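Local structure of internalin C2 (4FHO) at residues T94-S99 and K116-T121; D127-A132 and I150-G155; L134-V139 and L156-Y161; N170-L175 and N189-I194; P174-S179 and L197-N202. The protein probably takes part in adhesion to or invasion of host cells by Listeria monocytogenes, offering a curved leucine-rich-repeat surface for protein recognition, as in related internalins. All blocks are in the same frame, centred on the assembly; numbering follows the deposited sequence.

Contact 1 (T94-S99 and K116-T121)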
# COMPACT_ATOMS: atom_id res chain seq x y z
N THR A 94 5.68 -1.47 -8.43
CA THR A 94 6.46 -1.15 -7.20
C THR A 94 5.76 -0.15 -6.24
O THR A 94 6.13 -0.10 -5.07
CB THR A 94 7.87 -0.60 -7.53
OG1 THR A 94 7.79 0.64 -8.22
CG2 THR A 94 8.65 -1.59 -8.39
N GLU A 95 4.82 0.62 -6.76
CA GLU A 95 4.09 1.65 -6.03
C GLU A 95 2.61 1.42 -6.24
O GLU A 95 2.12 1.51 -7.37
CB GLU A 95 4.51 3.04 -6.52
CG GLU A 95 3.79 4.21 -5.85
CD GLU A 95 2.92 5.02 -6.81
OE1 GLU A 95 3.45 5.95 -7.48
OE2 GLU A 95 1.70 4.76 -6.88
N LEU A 96 1.89 1.09 -5.17
CA LEU A 96 0.43 0.87 -5.21
C LEU A 96 -0.25 1.73 -4.13
O LEU A 96 -0.02 1.52 -2.95
CB LEU A 96 0.12 -0.61 -5.01
CG LEU A 96 -1.33 -1.06 -5.09
CD1 LEU A 96 -2.02 -0.64 -6.39
CD2 LEU A 96 -1.34 -2.57 -4.91
N GLU A 97 -1.05 2.71 -4.56
CA GLU A 97 -1.74 3.64 -3.66
C GLU A 97 -3.23 3.42 -3.78
O GLU A 97 -3.84 3.77 -4.80
CB GLU A 97 -1.38 5.10 -3.98
CG GLU A 97 0.10 5.43 -3.75
CD GLU A 97 0.48 6.85 -4.18
OE1 GLU A 97 -0.35 7.78 -4.06
OE2 GLU A 97 1.62 7.05 -4.64
N LEU A 98 -3.81 2.81 -2.75
CA LEU A 98 -5.22 2.44 -2.70
C LEU A 98 -5.99 3.07 -1.56
O LEU A 98 -7.13 2.68 -1.30
CB LEU A 98 -5.32 0.92 -2.66
CG LEU A 98 -4.91 0.18 -3.94
CD1 LEU A 98 -4.93 -1.31 -3.64
CD2 LEU A 98 -5.86 0.53 -5.08
N SER A 99 -5.37 4.06 -0.90
CA SER A 99 -5.96 4.82 0.22
C SER A 99 -7.41 5.29 -0.03
O SER A 99 -7.70 5.83 -1.08
CB SER A 99 -5.08 6.04 0.53
OG SER A 99 -5.71 6.95 1.42
N LYS A 116 7.20 -2.17 -3.49
CA LYS A 116 8.08 -1.45 -2.55
C LYS A 116 7.31 -0.44 -1.67
O LYS A 116 7.65 -0.28 -0.51
CB LYS A 116 9.18 -0.70 -3.29
CG LYS A 116 10.24 -1.60 -3.91
CD LYS A 116 11.04 -0.84 -4.97
CE LYS A 116 12.53 -1.10 -4.94
NZ LYS A 116 13.20 -0.07 -5.77
N THR A 117 6.32 0.23 -2.24
CA THR A 117 5.51 1.24 -1.50
C THR A 117 4.04 0.85 -1.63
O THR A 117 3.54 0.70 -2.75
CB THR A 117 5.77 2.65 -2.06
OG1 THR A 117 7.15 3.01 -1.87
CG2 THR A 117 4.84 3.74 -1.42
N LEU A 118 3.38 0.69 -0.48
CA LEU A 118 1.98 0.27 -0.43
C LEU A 118 1.20 1.17 0.52
O LEU A 118 1.56 1.29 1.68
CB LEU A 118 1.90 -1.19 0.04
CG LEU A 118 0.53 -1.83 0.17
CD1 LEU A 118 -0.22 -1.67 -1.14
CD2 LEU A 118 0.66 -3.31 0.53
N ASP A 119 0.15 1.81 0.02
CA ASP A 119 -0.72 2.67 0.84
C ASP A 119 -2.12 2.07 0.93
O ASP A 119 -2.89 2.11 -0.03
CB ASP A 119 -0.76 4.09 0.30
CG ASP A 119 -1.47 5.08 1.23
OD1 ASP A 119 -2.13 4.70 2.23
OD2 ASP A 119 -1.38 6.27 0.94
N LEU A 120 -2.44 1.57 2.13
CA LEU A 120 -3.75 0.98 2.44
C LEU A 120 -4.50 1.76 3.55
O LEU A 120 -5.36 1.21 4.24
CB LEU A 120 -3.58 -0.50 2.81
CG LEU A 120 -3.00 -1.39 1.71
CD1 LEU A 120 -2.66 -2.74 2.34
CD2 LEU A 120 -3.93 -1.52 0.50
N THR A 121 -4.20 3.07 3.65
CA THR A 121 -4.90 3.98 4.55
C THR A 121 -6.42 3.99 4.30
O THR A 121 -6.82 4.09 3.17
CB THR A 121 -4.34 5.42 4.42
OG1 THR A 121 -2.92 5.40 4.66
CG2 THR A 121 -5.06 6.38 5.39
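The carbonyl oxygen of Thr94 is gripped by two consecutive amides of the facing segment. Lys116 N lies 2.8 Å from Thr94 O and reaches it by a bent approach, tilted 23° from the carbonyl plane, while the bond from Thr117 N to the same oxygen is straighter. This fork opens a parallel pairing in which donors and acceptors then alternate: Leu96 N bonds to Thr117 O (3.0 Å), Asp119 N to Leu96 O, and Leu98 N to Asp119 O, the last just beyond strand 95-97. The two strand axes run 4.9 Å apart and only 6° from parallel.

The pairing sorts its side chains. Leu96 and Leu118 lie side by side, pointing the same way into the interior, with Leu118 CD1 set against Leu96 CB at 4.0 Å. On the other face stand Glu95, Glu97, Thr117 and Asp119. With CG anti to its backbone N (chi1 -171°), Asp119 lays its carboxylate across the Ser99 methylene, OD1 being 3.7 Å from Ser99 CB. The same OD1 closes an Asx turn by accepting Thr121 N, and also takes the hydroxyl of Thr121 OG1 at 2.6 Å. Two donors thus fix the carboxylate's rotation and may partly offset its charge, with Glu97 OE1 5.3 Å from Asp119 OD2.

These are neighbouring strands of the parallel sheet that lines the concave side of a leucine-rich-repeat domain. Strand 73-75 flanks 95-97, placing Leu74 against Leu96, and strand 139-141 flanks 117-119, bringing Leu140 against Leu118 and Tyr141 against Asp119.

Contact 2 (D127-A132 and I150-G155)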
# COMPACT_ATOMS: atom_id res chain seq x y z
N ASP A 127 -7.16 -7.08 8.70
CA ASP A 127 -6.24 -8.22 8.65
C ASP A 127 -5.18 -7.91 7.58
O ASP A 127 -5.52 -7.58 6.46
CB ASP A 127 -7.08 -9.45 8.24
CG ASP A 127 -6.32 -10.76 8.29
OD1 ASP A 127 -5.21 -10.82 8.87
OD2 ASP A 127 -6.87 -11.76 7.79
N VAL A 128 -3.90 -8.04 7.93
CA VAL A 128 -2.77 -7.82 6.97
C VAL A 128 -1.99 -9.11 6.63
O VAL A 128 -0.91 -9.07 6.03
CB VAL A 128 -1.82 -6.68 7.45
CG1 VAL A 128 -2.55 -5.34 7.39
CG2 VAL A 128 -1.25 -6.96 8.83
N THR A 129 -2.60 -10.26 6.91
CA THR A 129 -2.02 -11.56 6.57
C THR A 129 -1.53 -11.71 5.11
O THR A 129 -0.42 -12.21 4.90
CB THR A 129 -2.95 -12.73 6.97
OG1 THR A 129 -3.40 -12.58 8.32
CG2 THR A 129 -2.18 -14.03 6.95
N PRO A 130 -2.30 -11.20 4.11
CA PRO A 130 -1.81 -11.25 2.72
C PRO A 130 -0.52 -10.48 2.42
O PRO A 130 0.10 -10.75 1.40
CB PRO A 130 -2.98 -10.64 1.94
CG PRO A 130 -4.18 -10.99 2.76
CD PRO A 130 -3.68 -10.69 4.15
N LEU A 131 -0.10 -9.57 3.28
CA LEU A 131 1.14 -8.81 3.06
C LEU A 131 2.43 -9.60 3.40
O LEU A 131 3.51 -9.18 2.97
CB LEU A 131 1.10 -7.47 3.82
CG LEU A 131 -0.16 -6.59 3.68
CD1 LEU A 131 0.09 -5.19 4.26
CD2 LEU A 131 -0.65 -6.48 2.24
N ALA A 132 2.34 -10.72 4.12
CA ALA A 132 3.55 -11.45 4.59
C ALA A 132 4.56 -11.86 3.51
O ALA A 132 5.75 -11.95 3.81
CB ALA A 132 3.17 -12.66 5.43
N ILE A 150 -0.11 -7.52 14.08
CA ILE A 150 1.02 -7.13 13.21
C ILE A 150 1.92 -8.34 12.89
O ILE A 150 2.91 -8.21 12.15
CB ILE A 150 1.86 -6.01 13.86
CG1 ILE A 150 1.01 -4.77 14.17
CG2 ILE A 150 2.98 -5.51 12.96
CD1 ILE A 150 1.87 -3.64 14.71
N SER A 151 1.58 -9.54 13.39
CA SER A 151 2.41 -10.75 13.14
C SER A 151 2.85 -10.96 11.67
O SER A 151 4.02 -11.26 11.44
CB SER A 151 1.72 -12.03 13.66
OG SER A 151 1.68 -11.98 15.07
N PRO A 152 1.95 -10.74 10.69
CA PRO A 152 2.33 -10.88 9.28
C PRO A 152 3.42 -9.96 8.75
O PRO A 152 3.97 -10.28 7.70
CB PRO A 152 1.01 -10.63 8.54
CG PRO A 152 -0.02 -11.06 9.51
CD PRO A 152 0.50 -10.49 10.79
N LEU A 153 3.70 -8.84 9.43
CA LEU A 153 4.81 -7.94 9.05
C LEU A 153 6.21 -8.37 9.48
O LEU A 153 7.19 -7.79 8.99
CB LEU A 153 4.56 -6.52 9.59
CG LEU A 153 3.21 -5.85 9.35
CD1 LEU A 153 3.28 -4.40 9.83
CD2 LEU A 153 2.81 -5.93 7.89
N ALA A 154 6.33 -9.38 10.35
CA ALA A 154 7.61 -9.76 10.98
C ALA A 154 8.75 -10.08 10.01
O ALA A 154 9.91 -9.76 10.28
CB ALA A 154 7.42 -10.91 11.97
N GLY A 155 8.41 -10.70 8.88
CA GLY A 155 9.36 -10.99 7.82
C GLY A 155 9.64 -9.87 6.83
O GLY A 155 10.46 -10.05 5.93
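Van der Waals contact between the ring of Pro152 and the turn at Val128 and Thr129 makes up most of this junction. The ring leans its CB and CG edge on the backbone of the preceding loop: Pro152 CB is 3.5 Å from Val128 O, and Pro152 CG is 3.6 Å from Thr129 CA. Towards the interior, Val128 CG2 meets both Pro152 CB and Leu153 CD2, each at 4.3 Å, so that the valine methyl spans the proline and the leucine behind it.

A CA-H...O contact lies further along, where Ala132 CA approaches Pro152 O at 3.3 Å and the alanine methyl packs on the same oxygen.

Conventional hydrogen bonds stay within each segment. Leu131 N bonds to Val128 O and Leu153 N to Ile150 O, winding equivalent 3-10 turns in the two loops. Thr129 OG1, turned beside its own backbone N (chi1 -50°), donates to Asp127 OD1 (2.6 Å), and Thr129 N adds a weak bond to that oxygen, which braces the start of the turn against which the proline rests.

Both loops belong to the side of the leucine-rich-repeat coil away from its sheet, and Leu131 and Leu153 extend inward to touch Leu140 of strand 139-141. With no hydrogen bond joining the segments, successive turns here are held by shape: the packing of the Pro152 ring, Val128 and Ala132 probably sets the spacing, and the backbone hydrogen bonds found here close within each turn.

Contact 3 (L134-V139 and L156-Y161)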
# COMPACT_ATOMS: atom_id res chain seq x y z
N LEU A 134 5.22 -10.00 0.76
CA LEU A 134 5.68 -8.77 0.09
C LEU A 134 7.03 -8.36 0.68
O LEU A 134 7.16 -7.31 1.33
CB LEU A 134 4.63 -7.68 0.21
CG LEU A 134 3.22 -8.05 -0.25
CD1 LEU A 134 2.35 -6.80 -0.28
CD2 LEU A 134 3.20 -8.75 -1.60
N SER A 135 8.03 -9.19 0.40
CA SER A 135 9.36 -9.12 1.03
C SER A 135 10.18 -7.89 0.60
O SER A 135 11.13 -7.53 1.30
CB SER A 135 10.17 -10.39 0.75
OG SER A 135 10.33 -10.60 -0.64
N ASN A 136 9.83 -7.28 -0.53
CA ASN A 136 10.47 -6.02 -0.98
C ASN A 136 9.85 -4.73 -0.44
O ASN A 136 10.32 -3.65 -0.80
CB ASN A 136 10.54 -6.00 -2.52
CG ASN A 136 11.47 -7.07 -3.07
OD1 ASN A 136 12.62 -7.17 -2.66
ND2 ASN A 136 10.97 -7.86 -4.00
N LEU A 137 8.85 -4.82 0.44
CA LEU A 137 8.12 -3.64 0.93
C LEU A 137 9.06 -2.77 1.79
O LEU A 137 9.75 -3.27 2.69
CB LEU A 137 6.86 -4.07 1.69
CG LEU A 137 5.56 -3.30 1.89
CD1 LEU A 137 5.06 -2.57 0.64
CD2 LEU A 137 4.52 -4.32 2.37
N GLN A 138 9.14 -1.49 1.43
CA GLN A 138 9.96 -0.47 2.10
C GLN A 138 9.11 0.55 2.86
O GLN A 138 9.51 0.99 3.93
CB GLN A 138 10.84 0.26 1.07
CG GLN A 138 11.92 -0.61 0.46
CD GLN A 138 12.82 0.12 -0.53
OE1 GLN A 138 12.52 1.21 -0.98
NE2 GLN A 138 13.93 -0.50 -0.87
N VAL A 139 7.97 0.94 2.27
CA VAL A 139 7.05 1.95 2.80
C VAL A 139 5.65 1.32 2.87
O VAL A 139 5.10 0.87 1.84
CB VAL A 139 7.09 3.22 1.91
CG1 VAL A 139 6.14 4.31 2.43
CG2 VAL A 139 8.52 3.77 1.84
N LEU A 156 8.98 -8.70 6.98
CA LEU A 156 9.17 -7.57 6.05
C LEU A 156 10.39 -6.75 6.48
O LEU A 156 10.28 -5.58 6.91
CB LEU A 156 7.90 -6.73 5.96
CG LEU A 156 6.62 -7.48 5.56
CD1 LEU A 156 5.46 -6.53 5.38
CD2 LEU A 156 6.81 -8.34 4.31
N THR A 157 11.55 -7.37 6.30
CA THR A 157 12.83 -6.85 6.80
C THR A 157 13.41 -5.69 6.01
O THR A 157 14.37 -5.07 6.46
CB THR A 157 13.89 -7.98 6.86
OG1 THR A 157 14.04 -8.54 5.55
CG2 THR A 157 13.48 -9.08 7.83
N ASN A 158 12.84 -5.37 4.84
CA ASN A 158 13.20 -4.13 4.11
C ASN A 158 12.42 -2.86 4.50
O ASN A 158 12.66 -1.79 3.92
CB ASN A 158 13.14 -4.38 2.59
CG ASN A 158 14.19 -5.38 2.13
OD1 ASN A 158 15.38 -5.21 2.39
ND2 ASN A 158 13.76 -6.43 1.43
N LEU A 159 11.51 -2.95 5.48
CA LEU A 159 10.65 -1.81 5.85
C LEU A 159 11.49 -0.68 6.48
O LEU A 159 12.22 -0.91 7.44
CB LEU A 159 9.51 -2.23 6.80
CG LEU A 159 8.25 -2.87 6.18
CD1 LEU A 159 7.31 -3.41 7.24
CD2 LEU A 159 7.50 -1.91 5.28
N GLN A 160 11.40 0.51 5.88
CA GLN A 160 11.98 1.76 6.40
C GLN A 160 10.94 2.67 7.07
O GLN A 160 11.26 3.39 8.01
CB GLN A 160 12.64 2.55 5.26
CG GLN A 160 13.79 1.81 4.57
CD GLN A 160 14.40 2.60 3.42
OE1 GLN A 160 14.51 3.82 3.48
NE2 GLN A 160 14.80 1.89 2.37
N TYR A 161 9.71 2.65 6.55
CA TYR A 161 8.61 3.53 7.01
C TYR A 161 7.38 2.68 7.23
O TYR A 161 6.89 2.05 6.29
CB TYR A 161 8.35 4.60 5.95
CG TYR A 161 7.36 5.68 6.34
CD1 TYR A 161 5.98 5.43 6.30
CD2 TYR A 161 7.79 6.96 6.70
CE1 TYR A 161 5.07 6.41 6.64
CE2 TYR A 161 6.86 7.96 7.03
CZ TYR A 161 5.50 7.67 7.00
OH TYR A 161 4.55 8.61 7.33
O HOH W 1 10.11 -5.92 3.44
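Two successive type I turns, Leu134-Leu137 and Leu156-Leu159, stack where the leucine-rich-repeat coil turns into its parallel sheet, joined by both polar and apolar contacts. Asn158 holds CG anti to its carbonyl carbon (chi1 -65°), which points ND2 back along the coil to donate to Ser135 O at 2.9 Å. Asn136 makes the equivalent backward bond one turn earlier, ND2 to Gln113 O; Asn158 OD1 is taken by Lys180 NZ. A water adds to the seam, donating to Ser135 O and Leu137 O (2.8 Å) and accepting from Asn158 N.

Where the strands begin, Gln138 O takes two amides, Gln160 N at 2.8 Å on a lone pair and Tyr161 N at 3.1 Å. Beside this fork the two glutamine side chains run alongside each other with amide planes 46° apart.

On the inner side Leu156 crosses Leu137, CD1 to CD2 at 3.9 Å, and its CD2 presses on Leu134 O at 3.2 Å. Leu137 and Leu159 point the same way, side by side. Val139 CG1 meets Tyr161 CD1 obliquely on the sheet face opposite the leucines.

The carbonyls between the turns are thus satisfied by an asparagine amide, backbone N-H groups and a water, consistent with polar backbone running directly beside a leucine core.

Contact 4 (N170-L175 and N189-I194)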
# COMPACT_ATOMS: atom_id res chain seq x y z
N ASN A 170 -2.07 -3.84 19.81
CA ASN A 170 -1.63 -3.95 21.22
C ASN A 170 -0.27 -4.60 21.47
O ASN A 170 0.15 -4.69 22.63
CB ASN A 170 -2.73 -4.64 22.08
CG ASN A 170 -2.86 -6.13 21.81
OD1 ASN A 170 -3.76 -6.57 21.12
ND2 ASN A 170 -1.97 -6.92 22.40
N ASP A 171 0.41 -5.04 20.41
CA ASP A 171 1.65 -5.80 20.54
C ASP A 171 2.59 -5.36 19.41
O ASP A 171 2.26 -5.53 18.25
CB ASP A 171 1.31 -7.31 20.45
CG ASP A 171 2.43 -8.22 20.95
OD1 ASP A 171 3.59 -7.78 21.11
OD2 ASP A 171 2.13 -9.40 21.19
N LEU A 172 3.73 -4.78 19.77
CA LEU A 172 4.76 -4.38 18.80
C LEU A 172 5.88 -5.41 18.61
O LEU A 172 6.84 -5.16 17.86
CB LEU A 172 5.35 -3.02 19.18
CG LEU A 172 4.40 -1.81 19.20
CD1 LEU A 172 5.18 -0.56 19.60
CD2 LEU A 172 3.70 -1.60 17.85
N THR A 173 5.77 -6.56 19.27
CA THR A 173 6.74 -7.66 19.14
C THR A 173 7.06 -8.08 17.69
O THR A 173 8.23 -8.27 17.39
CB THR A 173 6.34 -8.87 20.01
OG1 THR A 173 6.23 -8.44 21.37
CG2 THR A 173 7.37 -10.00 19.91
N PRO A 174 6.05 -8.11 16.78
CA PRO A 174 6.36 -8.38 15.36
C PRO A 174 7.33 -7.40 14.67
O PRO A 174 7.89 -7.76 13.66
CB PRO A 174 4.99 -8.35 14.69
CG PRO A 174 4.06 -8.76 15.76
CD PRO A 174 4.59 -8.07 16.99
N LEU A 175 7.51 -6.21 15.23
CA LEU A 175 8.43 -5.21 14.68
C LEU A 175 9.91 -5.38 15.10
O LEU A 175 10.75 -4.68 14.55
CB LEU A 175 7.95 -3.80 15.04
CG LEU A 175 6.49 -3.45 14.77
CD1 LEU A 175 6.27 -1.97 15.07
CD2 LEU A 175 6.08 -3.80 13.34
N ASN A 189 -3.69 3.72 19.26
CA ASN A 189 -3.68 2.27 19.24
C ASN A 189 -3.87 1.79 20.70
O ASN A 189 -4.33 2.56 21.54
CB ASN A 189 -2.38 1.80 18.57
CG ASN A 189 -2.50 1.70 17.07
OD1 ASN A 189 -3.28 0.90 16.55
ND2 ASN A 189 -1.72 2.50 16.37
N LYS A 190 -3.55 0.53 20.99
CA LYS A 190 -3.64 -0.01 22.35
C LYS A 190 -2.26 -0.50 22.81
O LYS A 190 -2.15 -1.54 23.43
CB LYS A 190 -4.68 -1.14 22.37
CG LYS A 190 -6.09 -0.72 21.98
CD LYS A 190 -6.83 -0.04 23.13
CE LYS A 190 -8.04 0.76 22.66
NZ LYS A 190 -8.96 -0.03 21.80
N ILE A 191 -1.23 0.30 22.53
CA ILE A 191 0.15 -0.08 22.84
C ILE A 191 0.44 0.29 24.31
O ILE A 191 0.14 1.42 24.74
CB ILE A 191 1.16 0.59 21.86
CG1 ILE A 191 0.89 0.12 20.41
CG2 ILE A 191 2.61 0.31 22.25
CD1 ILE A 191 1.53 0.97 19.33
N SER A 192 0.97 -0.66 25.08
CA SER A 192 1.50 -0.39 26.44
C SER A 192 2.97 -0.73 26.67
O SER A 192 3.60 -0.11 27.52
CB SER A 192 0.64 -1.10 27.50
OG SER A 192 0.50 -2.47 27.21
N ASP A 193 3.48 -1.73 25.96
CA ASP A 193 4.87 -2.18 26.07
C ASP A 193 5.52 -1.73 24.78
O ASP A 193 5.05 -2.09 23.72
CB ASP A 193 4.90 -3.71 26.21
CG ASP A 193 6.27 -4.27 26.56
OD1 ASP A 193 7.30 -3.59 26.40
OD2 ASP A 193 6.32 -5.44 27.01
N ILE A 194 6.59 -0.93 24.86
CA ILE A 194 7.42 -0.58 23.68
C ILE A 194 8.83 -1.19 23.73
O ILE A 194 9.71 -0.75 22.99
CB ILE A 194 7.46 0.96 23.42
CG1 ILE A 194 8.05 1.75 24.59
CG2 ILE A 194 6.05 1.47 23.12
CD1 ILE A 194 8.48 3.15 24.19
O HOH W 2 2.79 -3.78 23.46
O HOH W 3 5.07 -4.63 22.13
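Leu172 and Ile191 form the tight half of this contact, their side chains crossing at about a right angle. Leu172 CD2 touches Ile191 CD1 at 3.7 Å, and Leu172 CD1 lies 3.8 Å from Ile191 CG2, so both leucine methyls rest on the isoleucine. Holding CG anti to its carbonyl carbon (chi1 -63°), Leu172 also brings CD1 to Ile194 CG2 at 4.2 Å.

The outer half is looser and wet. Asn170 CA makes a CA-H...O contact with Lys190 O (3.3 Å), and the CB atoms of these two residues touch, but no direct hydrogen bond joins the segments. Instead, two waters bind Asp193 O: one also donates to Asn170 O at 2.9 Å, and the other accepts from Leu172 N at 2.7 Å. Beside them Asp171 OD1 accepts Thr173 N, closing an Asx turn that leads into the 3-10 segment 173-175, and also Thr173 OG1.

The segments are successive loops of the leucine-rich-repeat coil, one between strands 161-163 and 183-185, the other between 183-185 and 205-207. Backbone bonds tie Lys190 to Val169 behind and Ile191 to Gln212 ahead, while Ile194 passes the packing on to Ile213 and Leu219.

Contact 5 (P174-S179 and L197-N202)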
# COMPACT_ATOMS: atom_id res chain seq x y z
N PRO A 174 6.05 -8.11 16.78
CA PRO A 174 6.36 -8.38 15.36
C PRO A 174 7.33 -7.40 14.67
O PRO A 174 7.89 -7.76 13.66
CB PRO A 174 4.99 -8.35 14.69
CG PRO A 174 4.06 -8.76 15.76
CD PRO A 174 4.59 -8.07 16.99
N LEU A 175 7.51 -6.21 15.23
CA LEU A 175 8.43 -5.21 14.68
C LEU A 175 9.91 -5.38 15.10
O LEU A 175 10.75 -4.68 14.55
CB LEU A 175 7.95 -3.80 15.04
CG LEU A 175 6.49 -3.45 14.77
CD1 LEU A 175 6.27 -1.97 15.07
CD2 LEU A 175 6.08 -3.80 13.34
N ALA A 176 10.20 -6.32 16.01
CA ALA A 176 11.55 -6.50 16.60
C ALA A 176 12.71 -6.71 15.62
O ALA A 176 13.83 -6.28 15.90
CB ALA A 176 11.54 -7.64 17.62
N ASN A 177 12.43 -7.35 14.48
CA ASN A 177 13.45 -7.66 13.45
C ASN A 177 13.48 -6.68 12.26
O ASN A 177 14.27 -6.88 11.33
CB ASN A 177 13.22 -9.10 12.92
CG ASN A 177 14.51 -9.83 12.51
OD1 ASN A 177 15.62 -9.29 12.51
ND2 ASN A 177 14.33 -11.08 12.11
N LEU A 178 12.64 -5.63 12.28
CA LEU A 178 12.59 -4.64 11.19
C LEU A 178 13.66 -3.57 11.43
O LEU A 178 13.35 -2.42 11.73
CB LEU A 178 11.18 -4.04 11.05
CG LEU A 178 9.99 -5.01 11.03
CD1 LEU A 178 8.72 -4.26 10.68
CD2 LEU A 178 10.24 -6.19 10.10
N SER A 179 14.92 -3.98 11.27
CA SER A 179 16.09 -3.18 11.68
C SER A 179 16.38 -1.96 10.79
O SER A 179 17.14 -1.09 11.21
CB SER A 179 17.34 -4.06 11.79
OG SER A 179 17.66 -4.66 10.55
N LEU A 197 10.98 -1.88 20.49
CA LEU A 197 11.63 -0.76 19.79
C LEU A 197 13.11 -0.61 20.14
O LEU A 197 13.84 -0.01 19.35
CB LEU A 197 10.85 0.55 20.03
CG LEU A 197 9.33 0.58 19.72
CD1 LEU A 197 8.80 2.00 19.77
CD2 LEU A 197 8.96 -0.08 18.40
N ALA A 198 13.57 -1.18 21.26
CA ALA A 198 15.00 -1.16 21.65
C ALA A 198 15.96 -1.84 20.66
O ALA A 198 17.13 -1.47 20.60
CB ALA A 198 15.19 -1.76 23.04
N SER A 199 15.46 -2.83 19.90
CA SER A 199 16.23 -3.50 18.84
C SER A 199 16.06 -2.85 17.44
O SER A 199 16.45 -3.45 16.44
CB SER A 199 15.86 -5.00 18.80
OG SER A 199 14.52 -5.20 18.40
N LEU A 200 15.50 -1.63 17.38
CA LEU A 200 15.36 -0.85 16.14
C LEU A 200 16.29 0.37 16.23
O LEU A 200 15.84 1.47 16.59
CB LEU A 200 13.89 -0.46 15.93
CG LEU A 200 12.88 -1.61 15.90
CD1 LEU A 200 11.47 -1.09 15.69
CD2 LEU A 200 13.22 -2.64 14.84
N PRO A 201 17.60 0.19 15.93
CA PRO A 201 18.58 1.27 16.17
C PRO A 201 18.51 2.51 15.26
O PRO A 201 19.02 3.57 15.63
CB PRO A 201 19.93 0.55 16.00
CG PRO A 201 19.64 -0.56 15.06
CD PRO A 201 18.28 -1.04 15.45
N ASN A 202 17.88 2.39 14.09
CA ASN A 202 17.84 3.47 13.12
C ASN A 202 16.62 4.39 13.25
O ASN A 202 16.48 5.30 12.44
CB ASN A 202 17.99 2.91 11.70
CG ASN A 202 19.30 2.15 11.52
OD1 ASN A 202 20.37 2.74 11.52
ND2 ASN A 202 19.21 0.83 11.39
O HOH W 4 16.00 0.72 13.01
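Leu200 drives one methyl end-on between two carbonyls of the preceding turn: its CD2 sits 3.1 Å from Leu178 O and 3.2 Å from Leu175 O. CG lies anti to the carbonyl carbon (chi1 -56°); CD1 continues the extended chain, and CD2 branches off toward the two carbonyls at the mouth of the Leu175-Leu178 type I turn. Packing here is tight. The other branch, CD1, is 4.5 Å from Leu175 CB, a slacker apolar touch. Leu175 O meanwhile accepts Leu178 N at 3.1 Å, so this carbonyl closes the turn while the methyl lies against it.

On one side of the leucine, Ser199 aims its hydroxyl at the same turn. With OG placed between the backbone N and the carbonyl carbon (chi1 66°), it comes 2.8 Å from Ala176 O; Pro196 O is also within reach of the single proton, which the two carbonyls may share.

Further along the chain, Asn202 points its ND2 at Ser179 O, which lies almost in the amide plane. The bond from Asn202 ND2 to Ser179 O is 2.8 Å long. A water doubles the link, donating to Ser179 O and accepting from Asn202 N at 2.7 Å.

The contact joins consecutive turns of the leucine-rich-repeat coil as they lead from the 3-10 segments towards strands 183-185 and 205-207. Asn202 bridges the turns with its side-chain amide, and the aliphatic Leu200 fills the inner side; carbonyls that no regular secondary structure pairs across the turns are met instead by side chains and water.

All five contacts join consecutive turns of one leucine-rich-repeat coil, all partly buried, with apolar side chains inward. Contact 1, at the middle of the chain, is true sheet pairing with a leucine side and a largely polar, acidic side. Contact 3 continues that sheet to the starts of the next two strands, via a probable Lys116 O to Gln138 N hydrogen bond (2.7 Å). Contacts 3 and 5 share an asparagine amide-to-carbonyl bond and a bridging water. Contacts 2 and 4, away from the sheet, have more exposed outer residues and no direct hydrogen bonds between segments; contact 2 relies on proline packing, contact 4 on water bridges outside a leucine-isoleucine pair. Contacts 4 and 5 share Pro174 and Leu175.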